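Cytochrome P450 (Bacillus megaterium, PDB 5L92) binds the steroid corticosterone beside its heme and probably works as a heme-dependent monooxygenase that oxidises such substrates. Local coordinates at residues A[112-123]-A[363-373]; A[61-69]-A[83-91]. All coordinates share one frame; numbering follows the deposited sequence.

How the interactions relate
The two contacts illustrate how a cytochrome P450 assembles both its helical framework and the surroundings of its heme within one chain. Interaction 2 comes first along the sequence: 61-69, which includes edge strand 65-66 of the five-stranded mixed sheet, meets 83-91, just ahead of helix 91-97. Interaction 1 follows, pairing helix 112-125 with helix 355-372 across 240 residues. The pair lie on opposite sides of the chain's centre, with centres about 37 Å apart and nearest atoms about 19 Å apart, so they do not touch. Interaction 2 borders a heme propionate and the pocket holding malonic acid; interaction 1 is helix packing away from the annotated sites.

Interaction 1: A[112-123]-A[363-373]; sequences EPKIARITNELL and KIMLAELIDRY
I364 enters helix 112-123 as a knob into a hole formed by E112, I115, A116 and T119. Its CG2 lies 3.7 Å from I115 CG2 and reaches A116 CA, while CD1 rests against CG and the backbone O of E112. A chi1 of -68° sets CG1 beside the backbone N and CG2 beside the carbonyl carbon, spreading both across the hole.

Further along, apolar packing continues through T119, whose CG2 meets M365 SD, and then through L123, which divides its methyls. CD2 touches L369 and the edge of the Y373 ring at CE2; CD1 sits 3.8 Å above the R372 guanidinium plane, over its centre, and presses on E368 CG, 3.3 Å away.

The polar groups work mainly inside each helix. T119 OG1 gives a hydrogen bond of 2.9 Å to I115 O, arriving from above the carbonyl plane, and that oxygen also accepts from T119 N. R372 NE forms a salt bridge of 2.6 Å with E368 OE2, which lies in the guanidinium plane and accepts on its anti lone pair, at 164°. R372 NH2 comes within 2.9 Å of N120 OD1. A leucine in place of R372 would probably leave the E368 carboxylate without its charged mate and L123 without the flat face it covers. E112 OE1 and K363 NZ make a long salt bridge at 3.9 Å, and a water joins L123 O to Y373 OH.

The two segments run in the same general direction, their axes 9.4 Å apart at closest and crossing at -41°. Helix 141-151 covers I118 and T119, and 247-260 covers M365 and L366. Chain order is consistent with 112-125 being helix D and 355-372 helix L of the P450 four-helix core, 141-151 E and 247-260 the second half of I.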
# COMPACT_ATOMS: atom_id res chain seq x y z
N GLU A 112 11.95 7.12 14.39
CA GLU A 112 13.17 6.59 13.78
C GLU A 112 13.94 5.67 14.70
O GLU A 112 14.29 4.55 14.26
CB GLU A 112 14.06 7.73 13.29
CG GLU A 112 13.61 8.34 11.99
CD GLU A 112 14.74 9.08 11.27
OE1 GLU A 112 15.83 8.47 11.05
OE2 GLU A 112 14.54 10.27 10.95
N PRO A 113 14.24 6.04 15.96
CA PRO A 113 15.05 5.14 16.81
C PRO A 113 14.34 3.85 17.15
O PRO A 113 15.00 2.82 17.33
CB PRO A 113 15.34 5.99 18.06
CG PRO A 113 14.98 7.41 17.68
CD PRO A 113 13.86 7.26 16.67
N LYS A 114 13.01 3.88 17.28
CA LYS A 114 12.26 2.63 17.40
C LYS A 114 12.44 1.77 16.15
O LYS A 114 12.73 0.58 16.23
CB LYS A 114 10.76 2.91 17.65
CG LYS A 114 10.43 3.48 19.00
CD LYS A 114 8.92 3.68 19.19
CE LYS A 114 8.63 4.34 20.53
NZ LYS A 114 7.21 4.80 20.68
N ILE A 115 12.27 2.38 14.98
CA ILE A 115 12.38 1.61 13.74
C ILE A 115 13.78 1.02 13.61
O ILE A 115 13.94 -0.15 13.25
CB ILE A 115 12.01 2.50 12.53
CG1 ILE A 115 10.51 2.83 12.59
CG2 ILE A 115 12.33 1.79 11.18
CD1 ILE A 115 10.08 4.10 11.88
N ALA A 116 14.80 1.79 13.97
CA ALA A 116 16.16 1.28 13.80
C ALA A 116 16.40 0.11 14.74
O ALA A 116 17.12 -0.84 14.38
CB ALA A 116 17.19 2.42 14.00
N ARG A 117 15.77 0.09 15.91
CA ARG A 117 16.00 -1.01 16.84
C ARG A 117 15.27 -2.27 16.39
O ARG A 117 15.80 -3.39 16.51
CB ARG A 117 15.54 -0.64 18.25
CG ARG A 117 16.52 0.18 19.06
CD ARG A 117 16.10 0.24 20.55
NE ARG A 117 14.75 0.75 20.76
CZ ARG A 117 14.43 2.04 20.90
NH1 ARG A 117 15.36 2.99 20.84
NH2 ARG A 117 13.16 2.40 21.09
N ILE A 118 14.04 -2.12 15.92
CA ILE A 118 13.32 -3.27 15.40
C ILE A 118 14.09 -3.86 14.24
O ILE A 118 14.26 -5.09 14.14
CB ILE A 118 11.90 -2.88 15.00
CG1 ILE A 118 11.15 -2.36 16.24
CG2 ILE A 118 11.18 -4.11 14.41
CD1 ILE A 118 9.94 -1.58 15.91
N THR A 119 14.61 -3.00 13.36
CA THR A 119 15.39 -3.45 12.22
C THR A 119 16.56 -4.30 12.68
O THR A 119 16.75 -5.44 12.22
CB THR A 119 15.87 -2.24 11.40
OG1 THR A 119 14.75 -1.57 10.81
CG2 THR A 119 16.82 -2.64 10.29
N ASN A 120 17.33 -3.78 13.65
CA ASN A 120 18.50 -4.51 14.14
C ASN A 120 18.10 -5.78 14.86
O ASN A 120 18.77 -6.81 14.74
CB ASN A 120 19.36 -3.62 15.05
CG ASN A 120 20.07 -2.51 14.28
OD1 ASN A 120 20.42 -2.65 13.09
ND2 ASN A 120 20.30 -1.39 14.95
N GLU A 121 17.01 -5.74 15.62
CA GLU A 121 16.54 -6.96 16.27
C GLU A 121 16.17 -8.02 15.24
O GLU A 121 16.57 -9.19 15.37
CB GLU A 121 15.34 -6.65 17.19
CG GLU A 121 14.79 -7.90 17.93
CD GLU A 121 13.51 -7.64 18.75
OE1 GLU A 121 12.75 -6.69 18.45
OE2 GLU A 121 13.26 -8.41 19.72
N LEU A 122 15.41 -7.65 14.21
CA LEU A 122 15.05 -8.61 13.16
C LEU A 122 16.29 -9.17 12.45
O LEU A 122 16.40 -10.38 12.22
CB LEU A 122 14.11 -7.96 12.16
CG LEU A 122 12.72 -7.74 12.73
CD1 LEU A 122 11.97 -6.86 11.77
CD2 LEU A 122 11.98 -9.06 12.98
N LEU A 123 17.22 -8.29 12.07
CA LEU A 123 18.44 -8.77 11.44
C LEU A 123 19.19 -9.73 12.37
O LEU A 123 19.66 -10.79 11.94
CB LEU A 123 19.31 -7.57 11.04
CG LEU A 123 18.82 -6.83 9.81
CD1 LEU A 123 19.44 -5.44 9.68
CD2 LEU A 123 19.13 -7.65 8.60
N LYS A 363 13.52 3.53 4.24
CA LYS A 363 14.89 4.04 4.33
C LYS A 363 15.71 3.32 5.40
O LYS A 363 16.78 2.77 5.12
CB LYS A 363 14.86 5.54 4.62
CG LYS A 363 16.22 6.22 4.53
CD LYS A 363 16.12 7.67 5.02
CE LYS A 363 15.75 7.71 6.47
NZ LYS A 363 16.37 8.86 7.19
N ILE A 364 15.23 3.32 6.64
CA ILE A 364 16.00 2.75 7.74
C ILE A 364 16.26 1.27 7.48
O ILE A 364 17.37 0.78 7.67
CB ILE A 364 15.25 2.99 9.07
CG1 ILE A 364 15.26 4.48 9.39
CG2 ILE A 364 15.82 2.12 10.16
CD1 ILE A 364 14.48 4.91 10.62
N MET A 365 15.23 0.53 7.06
CA MET A 365 15.45 -0.89 6.83
C MET A 365 16.39 -1.13 5.64
O MET A 365 17.27 -1.98 5.68
CB MET A 365 14.12 -1.59 6.62
CG MET A 365 14.18 -3.03 6.16
SD MET A 365 15.00 -4.17 7.26
CE MET A 365 13.63 -4.62 8.35
N LEU A 366 16.20 -0.40 4.57
CA LEU A 366 16.99 -0.69 3.38
C LEU A 366 18.45 -0.29 3.56
O LEU A 366 19.35 -1.02 3.14
CB LEU A 366 16.39 -0.01 2.17
CG LEU A 366 15.09 -0.66 1.67
CD1 LEU A 366 14.37 0.26 0.73
CD2 LEU A 366 15.33 -2.01 1.04
N ALA A 367 18.71 0.85 4.23
CA ALA A 367 20.08 1.32 4.43
C ALA A 367 20.87 0.31 5.25
O ALA A 367 22.04 0.05 4.98
CB ALA A 367 20.07 2.68 5.13
N GLU A 368 20.21 -0.30 6.22
CA GLU A 368 20.88 -1.26 7.07
C GLU A 368 21.11 -2.56 6.32
O GLU A 368 22.19 -3.15 6.39
CB GLU A 368 20.06 -1.47 8.33
CG GLU A 368 20.69 -2.35 9.35
CD GLU A 368 21.92 -1.73 9.97
OE1 GLU A 368 22.03 -0.49 10.01
OE2 GLU A 368 22.80 -2.50 10.40
N LEU A 369 20.12 -3.02 5.56
CA LEU A 369 20.34 -4.19 4.72
C LEU A 369 21.53 -4.00 3.80
O LEU A 369 22.37 -4.90 3.64
CB LEU A 369 19.09 -4.47 3.89
CG LEU A 369 18.15 -5.52 4.40
CD1 LEU A 369 17.04 -5.61 3.38
CD2 LEU A 369 18.88 -6.84 4.57
N ILE A 370 21.57 -2.86 3.11
CA ILE A 370 22.61 -2.64 2.12
C ILE A 370 23.96 -2.50 2.81
O ILE A 370 24.98 -2.97 2.29
CB ILE A 370 22.26 -1.40 1.27
CG1 ILE A 370 21.01 -1.68 0.44
CG2 ILE A 370 23.42 -1.02 0.39
CD1 ILE A 370 20.37 -0.42 -0.09
N ASP A 371 23.99 -1.90 4.00
CA ASP A 371 25.26 -1.69 4.69
C ASP A 371 25.84 -3.01 5.18
O ASP A 371 27.06 -3.19 5.16
CB ASP A 371 25.07 -0.72 5.86
CG ASP A 371 26.39 -0.32 6.51
OD1 ASP A 371 27.08 0.59 5.99
OD2 ASP A 371 26.74 -0.94 7.53
N ARG A 372 25.00 -3.92 5.59
CA ARG A 372 25.42 -5.22 6.07
C ARG A 372 25.72 -6.26 5.04
O ARG A 372 26.57 -7.04 5.25
CB ARG A 372 24.35 -5.82 6.97
CG ARG A 372 24.00 -4.98 8.16
CD ARG A 372 23.80 -5.80 9.38
NE ARG A 372 23.24 -5.04 10.48
CZ ARG A 372 22.75 -5.59 11.56
NH1 ARG A 372 22.74 -6.88 11.69
NH2 ARG A 372 22.28 -4.85 12.52
N TYR A 373 24.98 -6.28 3.95
CA TYR A 373 25.15 -7.30 2.94
C TYR A 373 25.35 -6.75 1.52
O TYR A 373 24.56 -6.95 0.65
CB TYR A 373 23.97 -8.27 3.00
CG TYR A 373 23.60 -8.69 4.40
CD1 TYR A 373 24.50 -9.35 5.18
CD2 TYR A 373 22.36 -8.43 4.94
CE1 TYR A 373 24.19 -9.73 6.44
CE2 TYR A 373 22.05 -8.81 6.21
CZ TYR A 373 22.98 -9.44 6.95
OH TYR A 373 22.71 -9.83 8.20
O HOH W 1 20.86 -11.31 9.48

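Interaction 2: A[61-69]-A[83-91]. With HEM (protoporphyrin IX containing Fe), chain C.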
# COMPACT_ATOMS: atom_id res chain seq x y z
N GLN A 61 -10.46 15.03 -8.86
CA GLN A 61 -11.85 15.47 -8.95
C GLN A 61 -12.74 14.60 -8.06
O GLN A 61 -13.55 13.79 -8.51
CB GLN A 61 -12.30 15.47 -10.40
CG GLN A 61 -11.62 16.56 -11.22
CD GLN A 61 -12.40 16.86 -12.47
OE1 GLN A 61 -12.34 16.11 -13.44
NE2 GLN A 61 -13.15 17.95 -12.45
N LYS A 62 -12.56 14.84 -6.76
CA LYS A 62 -13.22 14.11 -5.67
C LYS A 62 -14.73 14.22 -5.71
O LYS A 62 -15.42 13.30 -5.25
CB LYS A 62 -12.73 14.67 -4.33
CG LYS A 62 -13.03 16.20 -4.26
CD LYS A 62 -12.23 16.98 -3.26
CE LYS A 62 -12.59 18.45 -3.34
NZ LYS A 62 -11.55 19.23 -4.02
N ASN A 63 -15.27 15.33 -6.20
CA ASN A 63 -16.72 15.50 -6.21
C ASN A 63 -17.35 14.90 -7.46
O ASN A 63 -18.57 14.77 -7.52
CB ASN A 63 -17.07 16.99 -6.09
CG ASN A 63 -16.65 17.56 -4.74
OD1 ASN A 63 -16.82 16.91 -3.70
ND2 ASN A 63 -16.04 18.74 -4.74
N ILE A 64 -16.54 14.47 -8.42
CA ILE A 64 -17.04 13.74 -9.58
C ILE A 64 -16.75 12.26 -9.46
O ILE A 64 -17.65 11.44 -9.66
CB ILE A 64 -16.46 14.32 -10.88
CG1 ILE A 64 -16.99 15.75 -11.07
CG2 ILE A 64 -16.83 13.46 -12.07
CD1 ILE A 64 -16.51 16.43 -12.34
N PHE A 65 -15.54 11.89 -9.03
CA PHE A 65 -15.11 10.50 -8.95
C PHE A 65 -15.11 10.14 -7.48
O PHE A 65 -14.19 10.47 -6.73
CB PHE A 65 -13.75 10.30 -9.64
CG PHE A 65 -13.79 10.59 -11.10
CD1 PHE A 65 -14.24 9.64 -12.00
CD2 PHE A 65 -13.38 11.80 -11.58
CE1 PHE A 65 -14.30 9.92 -13.36
CE2 PHE A 65 -13.40 12.08 -12.92
CZ PHE A 65 -13.87 11.13 -13.81
N SER A 66 -16.18 9.46 -7.07
CA SER A 66 -16.45 9.21 -5.67
C SER A 66 -15.60 8.07 -5.14
O SER A 66 -15.32 7.10 -5.86
CB SER A 66 -17.95 8.87 -5.50
OG SER A 66 -18.27 8.61 -4.16
N SER A 67 -15.33 8.15 -3.86
CA SER A 67 -14.65 7.14 -3.12
C SER A 67 -15.65 6.33 -2.24
O SER A 67 -15.27 5.41 -1.57
CB SER A 67 -13.56 7.73 -2.27
OG SER A 67 -12.46 8.16 -2.99
N ASP A 68 -16.92 6.69 -2.27
CA ASP A 68 -17.95 6.00 -1.53
C ASP A 68 -18.28 4.70 -2.24
O ASP A 68 -18.84 4.68 -3.29
CB ASP A 68 -19.19 6.86 -1.39
CG ASP A 68 -20.05 6.47 -0.20
OD1 ASP A 68 -19.72 6.77 0.97
OD2 ASP A 68 -21.08 5.86 -0.46
N ARG A 69 -17.89 3.61 -1.64
CA ARG A 69 -18.11 2.32 -2.23
C ARG A 69 -19.26 1.66 -1.50
O ARG A 69 -19.15 1.27 -0.36
CB ARG A 69 -16.84 1.46 -2.20
CG ARG A 69 -15.52 2.21 -2.05
CD ARG A 69 -14.55 1.92 -3.18
NE ARG A 69 -13.79 3.08 -3.61
CZ ARG A 69 -12.83 3.64 -2.89
NH1 ARG A 69 -12.52 3.19 -1.72
NH2 ARG A 69 -12.21 4.66 -3.35
N SER A 83 -14.48 4.30 7.04
CA SER A 83 -13.17 4.88 7.22
C SER A 83 -12.82 5.87 6.10
O SER A 83 -13.43 5.90 5.02
CB SER A 83 -12.12 3.78 7.31
OG SER A 83 -11.81 3.23 6.03
N LEU A 84 -11.82 6.70 6.41
CA LEU A 84 -11.26 7.74 5.56
C LEU A 84 -11.19 7.37 4.09
O LEU A 84 -11.53 8.19 3.24
CB LEU A 84 -9.83 8.06 6.00
CG LEU A 84 -9.64 8.95 7.20
CD1 LEU A 84 -8.15 9.03 7.43
CD2 LEU A 84 -10.22 10.32 6.99
N ILE A 85 -10.73 6.16 3.78
CA ILE A 85 -10.50 5.80 2.39
C ILE A 85 -11.79 5.65 1.59
O ILE A 85 -11.73 5.67 0.35
CB ILE A 85 -9.66 4.50 2.30
CG1 ILE A 85 -9.08 4.34 0.90
CG2 ILE A 85 -10.46 3.27 2.70
CD1 ILE A 85 -7.86 3.43 0.81
N ASN A 86 -12.94 5.53 2.27
CA ASN A 86 -14.22 5.23 1.63
C ASN A 86 -15.29 6.30 1.87
O ASN A 86 -16.48 6.02 1.69
CB ASN A 86 -14.77 3.88 2.11
CG ASN A 86 -13.91 2.71 1.67
OD1 ASN A 86 -13.49 2.65 0.51
ND2 ASN A 86 -13.63 1.79 2.60
N ILE A 87 -14.90 7.52 2.24
CA ILE A 87 -15.87 8.58 2.46
C ILE A 87 -15.48 9.81 1.67
O ILE A 87 -14.30 10.08 1.42
CB ILE A 87 -16.02 8.89 3.96
CG1 ILE A 87 -14.67 9.22 4.57
CG2 ILE A 87 -16.66 7.68 4.67
CD1 ILE A 87 -14.72 9.74 6.00
N ASP A 88 -16.50 10.56 1.24
CA ASP A 88 -16.41 11.75 0.42
C ASP A 88 -16.50 12.99 1.29
O ASP A 88 -16.88 12.91 2.46
CB ASP A 88 -17.54 11.77 -0.62
CG ASP A 88 -17.28 10.87 -1.82
OD1 ASP A 88 -16.10 10.49 -2.07
OD2 ASP A 88 -18.25 10.54 -2.55
N PRO A 89 -16.20 14.16 0.73
CA PRO A 89 -16.43 15.39 1.49
C PRO A 89 -17.94 15.60 1.73
O PRO A 89 -18.76 15.09 0.94
CB PRO A 89 -15.86 16.49 0.59
CG PRO A 89 -15.04 15.79 -0.45
CD PRO A 89 -15.66 14.44 -0.61
N PRO A 90 -18.31 16.36 2.77
CA PRO A 90 -17.50 17.06 3.79
C PRO A 90 -17.06 16.20 4.98
O PRO A 90 -16.23 16.64 5.76
CB PRO A 90 -18.46 18.18 4.27
CG PRO A 90 -19.80 17.59 4.09
CD PRO A 90 -19.73 16.75 2.84
N LYS A 91 -17.63 15.00 5.11
CA LYS A 91 -17.24 14.07 6.17
C LYS A 91 -15.76 13.68 6.10
O LYS A 91 -15.13 13.40 7.14
CB LYS A 91 -18.15 12.85 6.08
CG LYS A 91 -18.04 11.78 7.18
CD LYS A 91 -18.25 12.37 8.58
CE LYS A 91 -18.55 11.27 9.62
NZ LYS A 91 -18.47 11.75 11.04
CHA HEM C . -4.35 6.03 1.41
CHB HEM C . -0.61 3.82 -0.83
CHC HEM C . 1.50 2.93 3.39
CHD HEM C . -2.44 4.68 5.58
C1A HEM C . -3.48 5.55 0.44
C2A HEM C . -3.64 5.72 -0.99
C3A HEM C . -2.62 5.10 -1.60
C4A HEM C . -1.76 4.54 -0.59
CMA HEM C . -2.38 5.03 -3.12
CAA HEM C . -4.81 6.47 -1.69
CBA HEM C . -6.14 5.74 -1.55
CGA HEM C . -7.19 6.28 -2.49
O1A HEM C . -7.04 7.38 -3.03
O2A HEM C . -8.19 5.59 -2.74
C1B HEM C . 0.33 3.42 0.08
C2B HEM C . 1.66 2.89 -0.18
C3B HEM C . 2.22 2.63 1.01
C4B HEM C . 1.27 2.98 2.04
CMB HEM C . 2.27 2.72 -1.58
CAB HEM C . 3.63 2.11 1.36
CBB HEM C . 4.68 2.23 0.53
C1C HEM C . 0.61 3.33 4.36
C2C HEM C . 0.78 3.16 5.78
C3C HEM C . -0.29 3.65 6.37
C4C HEM C . -1.21 4.12 5.36
CMC HEM C . 2.01 2.56 6.51
CAC HEM C . -0.47 3.61 7.89
CBC HEM C . -0.66 4.74 8.57
C1D HEM C . -3.31 5.19 4.66
C2D HEM C . -4.59 5.79 4.97
C3D HEM C . -5.14 6.19 3.82
C4D HEM C . -4.21 5.82 2.75
CMD HEM C . -5.14 5.90 6.42
CAD HEM C . -6.50 6.89 3.58
CBD HEM C . -6.33 8.42 3.53
CGD HEM C . -7.60 9.17 3.16
O1D HEM C . -7.71 10.38 3.45
O2D HEM C . -8.52 8.59 2.53
NA HEM C . -2.32 4.83 0.68
NB HEM C . 0.13 3.44 1.45
NC HEM C . -0.62 3.91 4.14
ND HEM C . -3.14 5.20 3.30
FE HEM C . -1.43 4.42 2.43
O HOH W 2 -10.49 6.84 -1.72
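S66 OG is gripped twice: it donates to D88 OD2 in a short bond of 2.5 Å and accepts from D68 N at 3.0 Å, closing an ST turn. A chi1 of -180° carries OG away from the backbone N of S66 and beside its carbonyl carbon, where it meets both partners. The other carboxylate oxygen, D88 OD1, takes S67 N at 3.0 Å along an almost straight path (170°). Both donors arrive on syn sides, slightly out of the carboxylate plane, and together limit its rotation.

Beyond it the backbones draw close. S67 O receives a CA-H...O contact from N86, and D68 CA makes a straighter one to N86 O (162°). S67 O lies 3.3 Å above the R69 guanidinium plane, over its centre. N86 OD1 is at the guanidinium edge, the amide turned nearly at right angles, while N86 ND2 is hydrogen-bonded to L80 O. R69 NH1 adds a weak hydrogen bond to I85 O, and NH2 another to H293 O, close to the like-charged, heme-binding R294.

One water ties these pieces to the heme. It accepts from S67 OG at 2.7 Å and from R69 NH2, and donates to I85 O and, at 2.8 Å, to the propionate oxygen O2A of HEM. I85 CD1 packs on that propionate arm, 3.7 Å from HEM CBA. R69 and I85 also line the pocket holding malonic acid. At the outer end, P89 CG rests against K62 CD, 4.1 Å away, and N63 OD1.

The contact joins edge strand 65-66, bonded through the S66 backbone to I295 of strand 294-296, to the loop entering helix 91-97 beside the heme propionates; H92, R96, R294 and H350 also bind the heme. L84 and I87 pack on that helix; S83, L84 and I85 touch helix 229-245.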